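Local coordinates for protein probable DNA endonuclease SmrA (Escherichia coli, PDB 3QD7) that binds DNA and cuts it as an endonuclease, the chain here being the part that carries its Smr (small MutS-related) domain, at residues V35-L39 and Q111-T115; A48-L53 and N78-G84; V64-Q69 and W103-F107; A71-R77 and V128-K132. All coordinates share one frame; numbering follows the deposited sequence.

Contact 1 (V35-L39 and Q111-T115); sequences VLDKL and QAYCT
Leu39, on the short helix 37-40, reaches strand 111-115 with one branch of its side chain. Its CB rises from the helix toward the strand and carries CG, whose two methyls divide the work. CD1 settles between two alternate residues of the strand, 3.8 Å from Cys114 SG and 4.0 Å from Ala112 CB, while CD2 turns to the backbone, 4.1 Å from Ala112 O. The Cys114 sulfur reaches this methyl because SG sits between its own backbone N and carbonyl carbon (chi1 71°). Ala112 CB is met a second time by Leu36 CD1 at 3.7 Å, so that the small methyl is held by two leucine tips.

At the other end the side chain of Gln111, extended beyond CG, lies across Val35. Val35 CG1 touches the amide nitrogen NE2 at 3.6 Å and also packs on Gln111 CB. Lys38 comes to the same amide at about a right angle, yet NZ and NE2 are both donors and make no hydrogen bond; the ammonium is instead bound by the carbonyls of Leu130 and Arg77. An alanine in place of Gln111 would remove the amide, and Val35 CG1 would probably lose its contact with NE2, opening a gap beside the lysine chain.

Tyr113 points to the other face of the strand, where it packs on Leu104 of helix 92-105. This alternation, with Leu39 also touching Tyr127 and Ala129 of the adjoining strand, is that of an interior strand of an alpha/beta/alpha sandwich, with helix 37-40 on one face and helix 92-105 on the other.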
loop_
_atom_site.group_PDB
_atom_site.type_symbol
_atom_site.label_atom_id
_atom_site.label_comp_id
_atom_site.label_asym_id
_atom_site.label_seq_id
_atom_site.Cartn_x
_atom_site.Cartn_y
_atom_site.Cartn_z
ATOM N N VAL A 35 1.290 4.525 17.030
ATOM C CA VAL A 35 0.809 4.141 15.682
ATOM C C VAL A 35 1.794 3.281 14.864
ATOM O O VAL A 35 1.403 2.327 14.194
ATOM C CB VAL A 35 0.298 5.390 14.866
ATOM C CG1 VAL A 35 -0.098 5.003 13.425
ATOM C CG2 VAL A 35 -0.894 6.059 15.584
ATOM N N LEU A 36 3.076 3.596 14.980
ATOM C CA LEU A 36 4.103 3.000 14.155
ATOM C C LEU A 36 4.472 1.561 14.539
ATOM O O LEU A 36 4.879 0.758 13.683
ATOM C CB LEU A 36 5.304 3.941 14.112
ATOM C CG LEU A 36 5.001 5.275 13.388
ATOM C CD1 LEU A 36 4.448 5.019 11.984
ATOM C CD2 LEU A 36 4.057 6.239 14.164
ATOM N N ASP A 37 4.324 1.238 15.822
ATOM C CA ASP A 37 4.457 -0.137 16.308
ATOM C C ASP A 37 3.353 -1.018 15.754
ATOM O O ASP A 37 3.515 -2.229 15.619
ATOM C CB ASP A 37 4.441 -0.182 17.839
ATOM C CG ASP A 37 5.790 -0.578 18.428
ATOM O OD1 ASP A 37 6.842 -0.190 17.867
ATOM O OD2 ASP A 37 5.798 -1.296 19.450
ATOM N N LYS A 38 2.223 -0.391 15.441
ATOM C CA LYS A 38 1.128 -1.034 14.720
ATOM C C LYS A 38 1.611 -1.631 13.405
ATOM O O LYS A 38 1.105 -2.665 12.966
ATOM C CB LYS A 38 0.012 -0.004 14.472
ATOM C CG LYS A 38 -1.358 -0.582 14.234
ATOM C CD LYS A 38 -2.420 0.501 14.292
ATOM C CE LYS A 38 -2.507 1.258 12.993
ATOM N NZ LYS A 38 -3.845 1.870 12.760
ATOM N N LEU A 39 2.596 -0.986 12.780
ATOM C CA LEU A 39 3.143 -1.446 11.510
ATOM C C LEU A 39 3.998 -2.676 11.692
ATOM O O LEU A 39 3.922 -3.607 10.883
ATOM C CB LEU A 39 3.988 -0.363 10.835
ATOM C CG LEU A 39 3.335 0.869 10.202
ATOM C CD1 LEU A 39 4.380 1.834 9.638
ATOM C CD2 LEU A 39 2.386 0.449 9.120
ATOM N N GLN A 111 -2.562 6.202 7.740
ATOM C CA GLN A 111 -1.695 6.935 8.694
ATOM C C GLN A 111 -0.214 6.838 8.332
ATOM O O GLN A 111 0.545 7.781 8.529
ATOM C CB GLN A 111 -1.884 6.416 10.123
ATOM C CG GLN A 111 -3.314 6.467 10.664
ATOM C CD GLN A 111 -3.534 5.503 11.822
ATOM O OE1 GLN A 111 -4.022 5.890 12.896
ATOM N NE2 GLN A 111 -3.167 4.251 11.620
ATOM N N ALA A 112 0.200 5.667 7.850
ATOM C CA ALA A 112 1.590 5.393 7.590
ATOM C C ALA A 112 1.711 4.138 6.740
ATOM O O ALA A 112 0.790 3.334 6.677
ATOM C CB ALA A 112 2.348 5.192 8.940
ATOM N N TYR A 113 2.866 3.959 6.115
ATOM C CA TYR A 113 3.247 2.686 5.550
ATOM C C TYR A 113 4.766 2.540 5.596
ATOM O O TYR A 113 5.499 3.528 5.818
ATOM C CB TYR A 113 2.681 2.458 4.129
ATOM C CG TYR A 113 3.064 3.484 3.069
ATOM C CD1 TYR A 113 4.315 3.498 2.510
ATOM C CD2 TYR A 113 2.130 4.415 2.604
ATOM C CE1 TYR A 113 4.660 4.420 1.550
ATOM C CE2 TYR A 113 2.474 5.346 1.613
ATOM C CZ TYR A 113 3.735 5.338 1.102
ATOM O OH TYR A 113 4.093 6.238 0.142
ATOM N N CYS A 114 5.229 1.303 5.407
ATOM C CA CYS A 114 6.668 1.011 5.318
ATOM C C CYS A 114 6.903 -0.366 4.695
ATOM O O CYS A 114 6.001 -1.193 4.644
ATOM C CB CYS A 114 7.332 1.091 6.685
ATOM S SG CYS A 114 6.862 -0.284 7.753
ATOM N N THR A 115 8.126 -0.606 4.236
ATOM C CA THR A 115 8.473 -1.882 3.610
ATOM C C THR A 115 8.234 -3.006 4.646
ATOM O O THR A 115 8.470 -2.808 5.827
ATOM C CB THR A 115 9.923 -1.817 3.037
ATOM O OG1 THR A 115 10.000 -0.772 2.058
ATOM C CG2 THR A 115 10.295 -3.086 2.348
#

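Contact 2 (A48-L53 and N78-G84); sequences ASLNLL and NVLIIHG
Four backbone hydrogen bonds join strand 49-51 to strand 78-82 in parallel register, Ser49 beside Leu80, Leu50 beside Ile81 and Asn51 beside Ile82. Leu80 N gives to Ala48 O at 2.8 Å, and its carbonyl takes Leu50 N; Leu50 O then receives Ile82 N at 2.9 Å, and Ile82 O receives Leu52 N. The bonds given by Leu80 N and Ile82 N are the straighter, at 166° and 170°.

The tight side is the face bearing Leu50 and Ile81. Leu52 bends over it from beyond the strand end, and its CD2 meets Ile81 CG2 at 3.5 Å, while Leu50 CD2 stands 4.2 Å from the same methyl. Helix 57-73 covers Leu50 through Val64 and Phe67, and Leu104 of helix 92-105 packs on Ile81. A second tight spot lies beyond the strand ends, where Leu53 CD2 rests 3.5 Å from Gly84 CA and a beta carbon on the glycine would collide with that methyl.

The face of Ser49, Asn51, Leu80 and Ile82 is looser. Ile82 sends CD1 to Asn51 CB at 4.1 Å, but Asn51 is largely in solvent; Ser49 OG turns back to Gln46 O.

Cohesion is therefore divided: paired peptide groups join the two parallel strands of this right-handed beta-alpha-beta unit, and the helices cover the face of Leu50 and Ile81, while the other face also buries Leu80 and much of Ile82 but leaves Asn51 to solvent.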
loop_
_atom_site.group_PDB
_atom_site.type_symbol
_atom_site.label_atom_id
_atom_site.label_comp_id
_atom_site.label_asym_id
_atom_site.label_seq_id
_atom_site.Cartn_x
_atom_site.Cartn_y
_atom_site.Cartn_z
ATOM N N ALA A 48 -6.314 -9.618 5.282
ATOM C CA ALA A 48 -5.784 -8.260 5.478
ATOM C C ALA A 48 -4.705 -8.022 4.483
ATOM O O ALA A 48 -3.921 -7.113 4.658
ATOM C CB ALA A 48 -5.205 -8.108 6.867
ATOM N N SER A 49 -4.615 -8.856 3.449
ATOM C CA SER A 49 -3.549 -8.675 2.484
ATOM C C SER A 49 -4.071 -8.623 1.049
ATOM O O SER A 49 -5.104 -9.187 0.744
ATOM C CB SER A 49 -2.453 -9.734 2.678
ATOM O OG SER A 49 -2.830 -10.976 2.130
ATOM N N LEU A 50 -3.381 -7.870 0.200
ATOM C CA LEU A 50 -3.802 -7.645 -1.158
ATOM C C LEU A 50 -2.675 -8.055 -2.104
ATOM O O LEU A 50 -1.599 -7.474 -2.078
ATOM C CB LEU A 50 -4.163 -6.163 -1.351
ATOM C CG LEU A 50 -4.513 -5.722 -2.769
ATOM C CD1 LEU A 50 -5.876 -6.322 -3.194
ATOM C CD2 LEU A 50 -4.518 -4.202 -2.896
ATOM N N ASN A 51 -2.946 -9.031 -2.960
ATOM C CA ASN A 51 -1.969 -9.562 -3.898
ATOM C C ASN A 51 -2.072 -8.982 -5.326
ATOM O O ASN A 51 -3.000 -9.301 -6.087
ATOM C CB ASN A 51 -2.056 -11.107 -3.863
ATOM C CG ASN A 51 -1.118 -11.791 -4.843
ATOM O OD1 ASN A 51 -1.131 -13.014 -4.959
ATOM N ND2 ASN A 51 -0.314 -11.034 -5.536
ATOM N N LEU A 52 -1.094 -8.140 -5.688
ATOM C CA LEU A 52 -1.081 -7.381 -6.950
ATOM C C LEU A 52 -0.118 -7.952 -7.986
ATOM O O LEU A 52 0.121 -7.334 -9.045
ATOM C CB LEU A 52 -0.617 -5.961 -6.666
ATOM C CG LEU A 52 -1.605 -4.821 -6.444
ATOM C CD1 LEU A 52 -2.930 -5.305 -5.963
ATOM C CD2 LEU A 52 -1.004 -3.741 -5.541
ATOM N N LEU A 53 0.470 -9.103 -7.668
ATOM C CA LEU A 53 1.452 -9.718 -8.562
ATOM C C LEU A 53 0.842 -9.962 -9.930
ATOM O O LEU A 53 -0.293 -10.466 -10.038
ATOM C CB LEU A 53 2.016 -11.014 -7.979
ATOM C CG LEU A 53 2.743 -10.844 -6.656
ATOM C CD1 LEU A 53 2.961 -12.219 -6.047
ATOM C CD2 LEU A 53 4.088 -10.122 -6.815
ATOM N N ASN A 78 -4.563 -2.506 10.067
ATOM C CA ASN A 78 -3.390 -2.635 9.216
ATOM C C ASN A 78 -3.582 -3.666 8.138
ATOM O O ASN A 78 -4.274 -4.654 8.324
ATOM C CB ASN A 78 -2.119 -2.898 10.016
ATOM C CG ASN A 78 -2.354 -3.814 11.182
ATOM O OD1 ASN A 78 -2.504 -3.357 12.321
ATOM N ND2 ASN A 78 -2.400 -5.119 10.910
ATOM N N VAL A 79 -2.986 -3.389 6.985
ATOM C CA VAL A 79 -3.095 -4.278 5.850
ATOM C C VAL A 79 -1.746 -4.408 5.196
ATOM O O VAL A 79 -0.849 -3.575 5.420
ATOM C CB VAL A 79 -4.176 -3.829 4.842
ATOM C CG1 VAL A 79 -5.522 -3.867 5.511
ATOM C CG2 VAL A 79 -3.891 -2.398 4.289
ATOM N N LEU A 80 -1.606 -5.485 4.436
ATOM C CA LEU A 80 -0.410 -5.790 3.682
ATOM C C LEU A 80 -0.682 -5.663 2.195
ATOM O O LEU A 80 -1.624 -6.265 1.670
ATOM C CB LEU A 80 0.032 -7.242 3.982
ATOM C CG LEU A 80 1.275 -7.762 3.249
ATOM C CD1 LEU A 80 2.502 -6.974 3.708
ATOM C CD2 LEU A 80 1.442 -9.224 3.588
ATOM N N ILE A 81 0.150 -4.908 1.484
ATOM C CA ILE A 81 0.028 -4.901 0.035
ATOM C C ILE A 81 1.258 -5.507 -0.629
ATOM O O ILE A 81 2.376 -5.067 -0.390
ATOM C CB ILE A 81 -0.254 -3.483 -0.526
ATOM C CG1 ILE A 81 -1.475 -2.833 0.160
ATOM C CG2 ILE A 81 -0.440 -3.548 -2.057
ATOM C CD1 ILE A 81 -1.657 -1.393 -0.272
ATOM N N ILE A 82 1.020 -6.484 -1.503
ATOM C CA ILE A 82 2.068 -7.227 -2.182
ATOM C C ILE A 82 2.198 -6.769 -3.624
ATOM O O ILE A 82 1.346 -7.075 -4.479
ATOM C CB ILE A 82 1.775 -8.761 -2.169
ATOM C CG1 ILE A 82 1.325 -9.201 -0.757
ATOM C CG2 ILE A 82 3.010 -9.560 -2.667
ATOM C CD1 ILE A 82 0.530 -10.512 -0.688
ATOM N N HIS A 83 3.262 -6.028 -3.901
ATOM C CA HIS A 83 3.511 -5.528 -5.264
ATOM C C HIS A 83 4.576 -6.324 -6.026
ATOM O O HIS A 83 4.559 -6.347 -7.253
ATOM C CB HIS A 83 3.892 -4.056 -5.221
ATOM C CG HIS A 83 4.965 -3.757 -4.232
ATOM N ND1 HIS A 83 4.723 -3.073 -3.063
ATOM C CD2 HIS A 83 6.281 -4.071 -4.226
ATOM C CE1 HIS A 83 5.848 -2.971 -2.382
ATOM N NE2 HIS A 83 6.804 -3.582 -3.061
ATOM N N GLY A 84 5.493 -6.968 -5.301
ATOM C CA GLY A 84 6.557 -7.739 -5.933
ATOM C C GLY A 84 7.886 -7.001 -5.949
ATOM O O GLY A 84 7.942 -5.809 -5.668
#

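Contact 3 (V64-Q69 and W103-F107); sequences VFSFIQ and WLTEF
The Phe107 ring has Ile68 over one face and Phe65 and Gln69 at its edge. Ile68 CG2 stands almost on the ring normal, 3.8 Å from the centroid and only 8° off it, a CH-pi contact. The branch gets there because CG2 lies opposite its backbone N across the CA-CB bond, with CG1 anti to the carbonyl carbon (chi1 -61°). Ile68 CB adds to this cover at 3.8 Å from Phe107 CZ, and CG1 reaches CE2. In the ring plane, Phe65 CA approaches CZ at 3.9 Å, and Gln69 OE1 comes to 3.8 Å from CE1. The amide of Gln69 is turned 57° against the ring. Gln69 CG lies over the centre of one face of Phe65, within the same helix.

The Trp103 indole is approached at the edge: Val64 CG2 lies near its plane, 4.0 Å from CE3, with the two side chains crossing at about a right angle. Nearer the sheet, Ile68 CD1 and Leu104 CD2 touch more lightly at 4.2 Å. No hydrogen bond crosses between the segments, which adhere by apolar surfaces alone, apart from the Gln69 oxygen at the ring edge.

Phe9 from the chain's N-terminal part meets both Phe65 and Phe107 edge-to-face, and Trp103 NE1 binds Thr11 O. Beneath them is the sheet: Ile68 touches Val79 and Leu104 touches Ile81 on strand 78-82, while Val64 packs on Leu50 of strand 49-51, so helices 57-73 and 92-105 lie together on one face of the sheet.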
loop_
_atom_site.group_PDB
_atom_site.type_symbol
_atom_site.label_atom_id
_atom_site.label_comp_id
_atom_site.label_asym_id
_atom_site.label_seq_id
_atom_site.Cartn_x
_atom_site.Cartn_y
_atom_site.Cartn_z
ATOM N N VAL A 64 -6.646 -1.750 -5.358
ATOM C CA VAL A 64 -6.179 -1.024 -4.167
ATOM C C VAL A 64 -7.325 -0.173 -3.596
ATOM O O VAL A 64 -7.585 -0.167 -2.394
ATOM C CB VAL A 64 -4.901 -0.153 -4.522
ATOM C CG1 VAL A 64 -4.550 0.845 -3.412
ATOM C CG2 VAL A 64 -3.703 -1.072 -4.862
ATOM N N PHE A 65 -8.006 0.539 -4.481
ATOM C CA PHE A 65 -9.115 1.375 -4.081
ATOM C C PHE A 65 -10.187 0.533 -3.419
ATOM O O PHE A 65 -10.604 0.814 -2.295
ATOM C CB PHE A 65 -9.674 2.110 -5.289
ATOM C CG PHE A 65 -10.839 2.982 -4.975
ATOM C CD1 PHE A 65 -12.118 2.636 -5.415
ATOM C CD2 PHE A 65 -10.663 4.162 -4.260
ATOM C CE1 PHE A 65 -13.212 3.462 -5.147
ATOM C CE2 PHE A 65 -11.759 4.998 -3.990
ATOM C CZ PHE A 65 -13.029 4.635 -4.427
ATOM N N SER A 66 -10.609 -0.519 -4.108
ATOM C CA SER A 66 -11.640 -1.404 -3.588
ATOM C C SER A 66 -11.208 -2.106 -2.282
ATOM O O SER A 66 -11.991 -2.238 -1.339
ATOM C CB SER A 66 -11.988 -2.428 -4.677
ATOM O OG SER A 66 -13.066 -3.233 -4.257
ATOM N N PHE A 67 -9.952 -2.556 -2.235
ATOM C CA PHE A 67 -9.422 -3.262 -1.058
ATOM C C PHE A 67 -9.359 -2.332 0.154
ATOM O O PHE A 67 -9.776 -2.690 1.254
ATOM C CB PHE A 67 -8.026 -3.832 -1.370
ATOM C CG PHE A 67 -7.334 -4.456 -0.181
ATOM C CD1 PHE A 67 -7.728 -5.719 0.302
ATOM C CD2 PHE A 67 -6.263 -3.789 0.444
ATOM C CE1 PHE A 67 -7.063 -6.313 1.400
ATOM C CE2 PHE A 67 -5.596 -4.381 1.533
ATOM C CZ PHE A 67 -6.000 -5.643 2.014
ATOM N N ILE A 68 -8.832 -1.132 -0.035
ATOM C CA ILE A 68 -8.764 -0.207 1.096
ATOM C C ILE A 68 -10.164 0.199 1.607
ATOM O O ILE A 68 -10.409 0.221 2.826
ATOM C CB ILE A 68 -7.900 1.039 0.769
ATOM C CG1 ILE A 68 -6.463 0.604 0.449
ATOM C CG2 ILE A 68 -7.938 2.053 1.977
ATOM C CD1 ILE A 68 -5.706 0.033 1.640
ATOM N N GLN A 69 -11.088 0.484 0.690
ATOM C CA GLN A 69 -12.499 0.687 1.072
ATOM C C GLN A 69 -13.067 -0.487 1.886
ATOM O O GLN A 69 -13.736 -0.268 2.892
ATOM C CB GLN A 69 -13.395 0.918 -0.153
ATOM C CG GLN A 69 -13.057 2.169 -1.012
ATOM C CD GLN A 69 -13.180 3.509 -0.268
ATOM O OE1 GLN A 69 -12.572 4.515 -0.668
ATOM N NE2 GLN A 69 -13.967 3.536 0.787
ATOM N N TRP A 103 -0.750 6.189 -4.181
ATOM C CA TRP A 103 -2.179 5.936 -3.909
ATOM C C TRP A 103 -2.518 5.890 -2.429
ATOM O O TRP A 103 -3.572 6.384 -2.017
ATOM C CB TRP A 103 -2.641 4.649 -4.591
ATOM C CG TRP A 103 -2.553 4.701 -6.087
ATOM C CD1 TRP A 103 -2.548 5.814 -6.882
ATOM C CD2 TRP A 103 -2.476 3.579 -6.970
ATOM N NE1 TRP A 103 -2.465 5.449 -8.212
ATOM C CE2 TRP A 103 -2.426 4.081 -8.290
ATOM C CE3 TRP A 103 -2.478 2.205 -6.776
ATOM C CZ2 TRP A 103 -2.359 3.245 -9.406
ATOM C CZ3 TRP A 103 -2.416 1.377 -7.876
ATOM C CH2 TRP A 103 -2.341 1.898 -9.180
ATOM N N LEU A 104 -1.614 5.317 -1.621
ATOM C CA LEU A 104 -1.889 5.187 -0.204
ATOM C C LEU A 104 -1.941 6.541 0.470
ATOM O O LEU A 104 -2.738 6.723 1.381
ATOM C CB LEU A 104 -0.900 4.257 0.505
ATOM C CG LEU A 104 -0.940 2.793 0.092
ATOM C CD1 LEU A 104 0.219 1.988 0.718
ATOM C CD2 LEU A 104 -2.297 2.163 0.399
ATOM N N THR A 105 -1.114 7.500 0.021
ATOM C CA THR A 105 -1.133 8.845 0.623
ATOM C C THR A 105 -2.431 9.607 0.287
ATOM O O THR A 105 -2.767 10.592 0.955
ATOM C CB THR A 105 0.064 9.717 0.208
ATOM O OG1 THR A 105 -0.064 10.062 -1.174
ATOM C CG2 THR A 105 1.416 8.996 0.437
ATOM N N GLU A 106 -3.156 9.147 -0.731
ATOM C CA GLU A 106 -4.401 9.818 -1.171
ATOM C C GLU A 106 -5.661 9.468 -0.355
ATOM O O GLU A 106 -6.705 10.149 -0.459
ATOM C CB GLU A 106 -4.619 9.565 -2.662
ATOM C CG GLU A 106 -3.619 10.330 -3.473
ATOM C CD GLU A 106 -3.660 10.024 -4.944
ATOM O OE1 GLU A 106 -4.074 8.936 -5.335
ATOM O OE2 GLU A 106 -3.222 10.873 -5.729
ATOM N N PHE A 107 -5.565 8.405 0.443
ATOM C CA PHE A 107 -6.591 8.071 1.398
ATOM C C PHE A 107 -6.406 8.881 2.680
ATOM O O PHE A 107 -5.354 8.826 3.341
ATOM C CB PHE A 107 -6.553 6.570 1.724
ATOM C CG PHE A 107 -6.976 5.681 0.575
ATOM C CD1 PHE A 107 -8.327 5.474 0.292
ATOM C CD2 PHE A 107 -6.022 5.031 -0.210
ATOM C CE1 PHE A 107 -8.729 4.662 -0.757
ATOM C CE2 PHE A 107 -6.418 4.200 -1.267
ATOM C CZ PHE A 107 -7.771 4.009 -1.538
#

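Contact 4 (A71-R77 and V128-K132); sequences ALADGLR and VALRK
Lys132 CG stands opposite the backbone N (chi1 178°), and a bend at chi2 (84°) then carries the chain back over residues 75-77 until NZ reaches Gly75 O. That hydrogen bond, 3.1 Å long, lies in the plane of the carbonyl and on a lone pair. Lys132 CD crosses Arg77 CG at 3.7 Å, the two long chains at about a right angle with their charged ends apart.

Gly75 has positive phi and ends helix 57-73 in a Schellman motif: Leu76 N returns to Ala71 O at 3.0 Å and Gly75 N to Leu72 O. The turn brings the chain back to the sheet, where Leu130 N gives a nearly straight bond (168°) to Arg77 O at 2.8 Å. The donor sits above the plane of that carbonyl.

Leu130 fills the angle between helix end and strand. Its CB lies 3.4 Å from Leu76 O, CD2 meets Ala71 CB at 3.9 Å, and CG takes Leu72 CD2 at 3.8 Å. With a serine in its place, Ala71 and Leu72 would probably lose their shared apolar partner and a gap would open under the last helical turn. Arg131 forms salt bridges through NH1 with Asp108 and Asp109.

Hydrophobic burial by Leu130 thus joins with carbonyl recognition at the rim: the lysine bond to Gly75 O would help offset the partial negative charge gathered where the helix ends, and separately Leu130 N ties the chain after the turn to the strand through Arg77 O.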
loop_
_atom_site.group_PDB
_atom_site.type_symbol
_atom_site.label_atom_id
_atom_site.label_comp_id
_atom_site.label_asym_id
_atom_site.label_seq_id
_atom_site.Cartn_x
_atom_site.Cartn_y
_atom_site.Cartn_z
ATOM N N ALA A 71 -11.340 -2.843 3.582
ATOM C CA ALA A 71 -10.587 -2.963 4.855
ATOM C C ALA A 71 -11.114 -1.945 5.882
ATOM O O ALA A 71 -11.321 -2.265 7.036
ATOM C CB ALA A 71 -9.106 -2.759 4.602
ATOM N N LEU A 72 -11.377 -0.724 5.434
ATOM C CA LEU A 72 -11.889 0.321 6.322
ATOM C C LEU A 72 -13.291 -0.059 6.797
ATOM O O LEU A 72 -13.589 -0.038 8.003
ATOM C CB LEU A 72 -11.891 1.673 5.609
ATOM C CG LEU A 72 -10.490 2.217 5.327
ATOM C CD1 LEU A 72 -10.478 3.384 4.300
ATOM C CD2 LEU A 72 -9.732 2.609 6.650
ATOM N N ALA A 73 -14.134 -0.482 5.863
ATOM C CA ALA A 73 -15.473 -0.895 6.238
ATOM C C ALA A 73 -15.445 -2.027 7.267
ATOM O O ALA A 73 -16.333 -2.088 8.116
ATOM C CB ALA A 73 -16.308 -1.270 5.009
ATOM N N ASP A 74 -14.428 -2.898 7.221
ATOM C CA ASP A 74 -14.371 -4.051 8.166
ATOM C C ASP A 74 -13.624 -3.757 9.467
ATOM O O ASP A 74 -13.422 -4.662 10.279
ATOM C CB ASP A 74 -13.798 -5.325 7.500
ATOM C CG ASP A 74 -14.685 -5.843 6.363
ATOM O OD1 ASP A 74 -15.925 -5.660 6.453
ATOM O OD2 ASP A 74 -14.153 -6.417 5.378
ATOM N N GLY A 75 -13.212 -2.507 9.656
ATOM C CA GLY A 75 -12.428 -2.105 10.833
ATOM C C GLY A 75 -10.998 -2.639 10.913
ATOM O O GLY A 75 -10.466 -2.820 12.007
ATOM N N LEU A 76 -10.364 -2.880 9.763
ATOM C CA LEU A 76 -8.949 -3.324 9.757
ATOM C C LEU A 76 -8.028 -2.156 10.070
ATOM O O LEU A 76 -8.176 -1.081 9.505
ATOM C CB LEU A 76 -8.563 -3.948 8.410
ATOM C CG LEU A 76 -8.891 -5.428 8.152
ATOM C CD1 LEU A 76 -10.347 -5.731 8.324
ATOM C CD2 LEU A 76 -8.458 -5.852 6.770
ATOM N N ARG A 77 -7.076 -2.379 10.962
ATOM C CA ARG A 77 -6.179 -1.334 11.425
ATOM C C ARG A 77 -4.844 -1.377 10.696
ATOM O O ARG A 77 -4.096 -0.414 10.700
ATOM C CB ARG A 77 -5.994 -1.431 12.933
ATOM C CG ARG A 77 -7.291 -1.150 13.685
ATOM C CD ARG A 77 -7.132 -1.416 15.157
ATOM N NE ARG A 77 -6.334 -0.376 15.788
ATOM C CZ ARG A 77 -5.681 -0.537 16.931
ATOM N NH1 ARG A 77 -5.004 0.475 17.450
ATOM N NH2 ARG A 77 -5.705 -1.714 17.559
ATOM N N VAL A 128 0.656 -1.316 5.892
ATOM C CA VAL A 128 -0.049 -0.058 5.856
ATOM C C VAL A 128 -0.829 0.100 7.173
ATOM O O VAL A 128 -1.549 -0.820 7.592
ATOM C CB VAL A 128 -1.026 0.009 4.623
ATOM C CG1 VAL A 128 -1.711 1.379 4.511
ATOM C CG2 VAL A 128 -0.326 -0.380 3.326
ATOM N N ALA A 129 -0.685 1.260 7.821
ATOM C CA ALA A 129 -1.473 1.562 9.019
ATOM C C ALA A 129 -2.742 2.314 8.624
ATOM O O ALA A 129 -2.683 3.309 7.903
ATOM C CB ALA A 129 -0.660 2.358 10.045
ATOM N N LEU A 130 -3.873 1.824 9.114
ATOM C CA LEU A 130 -5.175 2.386 8.789
ATOM C C LEU A 130 -5.821 2.951 10.060
ATOM O O LEU A 130 -5.796 2.304 11.109
ATOM C CB LEU A 130 -6.071 1.293 8.181
ATOM C CG LEU A 130 -6.223 1.063 6.668
ATOM C CD1 LEU A 130 -5.090 1.486 5.802
ATOM C CD2 LEU A 130 -6.537 -0.357 6.379
ATOM N N ARG A 131 -6.378 4.153 9.967
ATOM C CA ARG A 131 -7.139 4.786 11.073
ATOM C C ARG A 131 -8.420 3.976 11.332
ATOM O O ARG A 131 -9.117 3.591 10.394
ATOM C CB ARG A 131 -7.480 6.222 10.691
ATOM C CG ARG A 131 -8.125 7.077 11.752
ATOM C CD ARG A 131 -9.015 8.118 11.048
ATOM N NE ARG A 131 -8.284 9.346 10.780
ATOM C CZ ARG A 131 -8.506 10.188 9.774
ATOM N NH1 ARG A 131 -9.439 9.962 8.853
ATOM N NH2 ARG A 131 -7.749 11.271 9.682
ATOM N N LYS A 132 -8.702 3.677 12.597
ATOM C CA LYS A 132 -9.873 2.879 12.949
ATOM C C LYS A 132 -11.157 3.738 12.973
ATOM O O LYS A 132 -11.365 4.556 13.882
ATOM C CB LYS A 132 -9.641 2.192 14.297
ATOM C CG LYS A 132 -10.820 1.377 14.800
ATOM C CD LYS A 132 -10.825 -0.010 14.204
ATOM C CE LYS A 132 -11.893 -0.847 14.861
ATOM N NZ LYS A 132 -11.456 -2.279 14.918
#

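In the fold
The four contacts lie around one mixed sheet, ordered 25-27, 110-115, 125-130, 78-82, 49-51, with centres 11 to 15 Å apart. Contact 1 puts helix 37-40 on one face; contact 3 joins helices 57-73 and 92-105 on the other. Contact 2 pairs strand 49-51 with strand 78-82, and contact 4 ties the end of helix 57-73 to strand 125-130. Along the chain contacts 2 and 3 are nested inside the loop closed by contact 1, whereas contact 4 crosses all three others. Neighbouring strands link contacts 1, 2 and 4, so that distant parts of the Smr domain are bound into one compact alpha/beta unit.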